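Long-range contact in DNA repair protein RAD7 (Saccharomyces cerevisiae, PDB 5ZB2), which works within the global genome repair complex to promote nucleotide excision repair of damaged nontranscribed DNA, and binds Elc1: residues Leu211-Pro216 against Leu241-Cys246. Residues are numbered along the deposited sequence; the frame is centred on the assembly and turned at random.
Sequences LCIEYP and LVLNGC
Leu211 to Glu214 and Leu241 to Asn244 pair in register as neighbouring parallel strands of the leucine-rich repeat solenoid, their directions 6° apart. Helix 224-234 makes the return between them on the outside of the arc. The backbone ladder runs from the bond of Val242 N to Leu211 O, through Ile213 N to Val242 O and Asn244 N to Ile213 O, to Tyr215 N, which meets Asn244 O at 2.8 Å just past the first strand.

Side chains alternate between two environments. Leu211, Ile213, Leu241 and Leu243 point into the core, where Leu211 and Leu243 also touch helix 224-234; branched apolar chains suit this buried side, having no polar group to satisfy, and each pair lies side by side, pointing the same way. Ile213 CB rests 3.8 Å from Leu243 CD2, and Leu211 CD2 is 4.1 Å from Leu241 CD1. Beyond the strands, the small, apolar thiol of Cys246 fits beside Ile213 CG2 and Pro216 CD, its SG 4.0 Å from the latter.

On the opposite side, small Cys212 and beta-branched Val242 pack together in a buried place, SG 4.0 Å from CB. Asn244 can serve both neighbouring repeats: its OD1 accepts from Ser272 OG and Glu274 N, while its amide nitrogen faces Glu214, a partly exposed acceptor whose OE2 bonds weakly to Ser188 OG.

Past the strands, Asn244 O lies over one face of the Tyr215 ring, offset toward its rim, and Arg189 forms a cation-pi pair with Tyr215. Gly245 suits its positive phi, and a CB there would clash with Tyr215 CD1, 3.7 Å from its CA. With CG anti to the carbonyl carbon (chi1 -49°) and the chain extended beyond, Glu214 runs alongside Asn244, whose ND2 donates to OE1 at 2.8 Å, on the anti side and 27° out of the carboxylate plane.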
loop_
_atom_site.group_PDB
_atom_site.type_symbol
_atom_site.label_atom_id
_atom_site.label_comp_id
_atom_site.label_asym_id
_atom_site.label_seq_id
_atom_site.Cartn_x
_atom_site.Cartn_y
_atom_site.Cartn_z
ATOM N N LEU A 211 -2.406 10.469 34.100
ATOM C CA LEU A 211 -3.298 11.475 33.539
ATOM C C LEU A 211 -2.470 12.645 33.045
ATOM O O LEU A 211 -1.662 13.199 33.801
ATOM C CB LEU A 211 -4.314 11.974 34.573
ATOM C CG LEU A 211 -5.195 13.128 34.074
ATOM C CD1 LEU A 211 -6.149 12.627 33.013
ATOM C CD2 LEU A 211 -5.945 13.780 35.214
ATOM N N CYS A 212 -2.670 13.021 31.782
ATOM C CA CYS A 212 -1.972 14.147 31.170
ATOM C C CYS A 212 -2.992 15.048 30.492
ATOM O O CYS A 212 -3.764 14.585 29.646
ATOM C CB CYS A 212 -0.929 13.669 30.153
ATOM S SG CYS A 212 0.342 12.582 30.837
ATOM N N ILE A 213 -2.995 16.327 30.864
ATOM C CA ILE A 213 -3.855 17.331 30.240
ATOM C C ILE A 213 -3.004 18.573 30.016
ATOM O O ILE A 213 -2.430 19.107 30.970
ATOM C CB ILE A 213 -5.089 17.680 31.093
ATOM C CG1 ILE A 213 -5.928 16.427 31.370
ATOM C CG2 ILE A 213 -5.924 18.745 30.389
ATOM C CD1 ILE A 213 -7.131 16.659 32.293
ATOM N N GLU A 214 -2.922 19.037 28.766
ATOM C CA GLU A 214 -2.064 20.168 28.438
ATOM C C GLU A 214 -2.787 21.146 27.523
ATOM O O GLU A 214 -3.408 20.742 26.537
ATOM C CB GLU A 214 -0.769 19.701 27.768
ATOM C CG GLU A 214 -0.062 18.579 28.496
ATOM C CD GLU A 214 1.292 18.258 27.889
ATOM O OE1 GLU A 214 2.288 18.901 28.280
ATOM O OE2 GLU A 214 1.360 17.370 27.014
ATOM N N TYR A 215 -2.686 22.432 27.855
ATOM C CA TYR A 215 -3.103 23.543 27.009
ATOM C C TYR A 215 -4.512 23.357 26.454
ATOM O O TYR A 215 -4.694 23.222 25.238
ATOM C CB TYR A 215 -2.078 23.726 25.887
ATOM C CG TYR A 215 -0.677 23.746 26.446
ATOM C CD1 TYR A 215 -0.253 24.797 27.243
ATOM C CD2 TYR A 215 0.202 22.696 26.223
ATOM C CE1 TYR A 215 1.011 24.816 27.789
ATOM C CE2 TYR A 215 1.474 22.704 26.764
ATOM C CZ TYR A 215 1.873 23.771 27.549
ATOM O OH TYR A 215 3.137 23.801 28.098
ATOM N N PRO A 216 -5.533 23.362 27.308
ATOM C CA PRO A 216 -6.909 23.393 26.804
ATOM C C PRO A 216 -7.183 24.695 26.070
ATOM O O PRO A 216 -6.649 25.751 26.415
ATOM C CB PRO A 216 -7.756 23.280 28.075
ATOM C CG PRO A 216 -6.876 23.848 29.151
ATOM C CD PRO A 216 -5.479 23.444 28.777
ATOM N N LEU A 241 0.962 12.604 37.048
ATOM C CA LEU A 241 0.000 13.695 36.929
ATOM C C LEU A 241 0.655 14.862 36.206
ATOM O O LEU A 241 1.644 15.421 36.692
ATOM C CB LEU A 241 -0.508 14.134 38.305
ATOM C CG LEU A 241 -1.528 15.275 38.293
ATOM C CD1 LEU A 241 -2.794 14.855 37.567
ATOM C CD2 LEU A 241 -1.843 15.731 39.711
ATOM N N VAL A 242 0.095 15.236 35.058
ATOM C CA VAL A 242 0.620 16.320 34.233
ATOM C C VAL A 242 -0.535 17.249 33.885
ATOM O O VAL A 242 -1.468 16.848 33.179
ATOM C CB VAL A 242 1.300 15.792 32.956
ATOM C CG1 VAL A 242 1.683 16.942 32.014
ATOM C CG2 VAL A 242 2.544 14.979 33.311
ATOM N N LEU A 243 -0.475 18.484 34.382
ATOM C CA LEU A 243 -1.474 19.515 34.094
ATOM C C LEU A 243 -0.712 20.785 33.720
ATOM O O LEU A 243 -0.344 21.573 34.596
ATOM C CB LEU A 243 -2.396 19.747 35.285
ATOM C CG LEU A 243 -3.194 18.545 35.795
ATOM C CD1 LEU A 243 -3.852 18.872 37.134
ATOM C CD2 LEU A 243 -4.237 18.121 34.768
ATOM N N ASN A 244 -0.485 20.984 32.424
ATOM C CA ASN A 244 0.272 22.125 31.927
ATOM C C ASN A 244 -0.650 23.084 31.187
ATOM O O ASN A 244 -1.503 22.663 30.400
ATOM C CB ASN A 244 1.403 21.673 31.000
ATOM C CG ASN A 244 2.341 20.676 31.659
ATOM O OD1 ASN A 244 2.474 20.637 32.883
ATOM N ND2 ASN A 244 3.000 19.859 30.843
ATOM N N GLY A 245 -0.473 24.379 31.442
ATOM C CA GLY A 245 -1.278 25.386 30.785
ATOM C C GLY A 245 -2.706 25.491 31.269
ATOM O O GLY A 245 -3.494 26.222 30.663
ATOM N N CYS A 246 -3.069 24.787 32.341
ATOM C CA CYS A 246 -4.424 24.851 32.891
ATOM C C CYS A 246 -4.499 26.013 33.884
ATOM O O CYS A 246 -4.627 25.841 35.099
ATOM C CB CYS A 246 -4.794 23.525 33.544
ATOM S SG CYS A 246 -4.740 22.087 32.443
#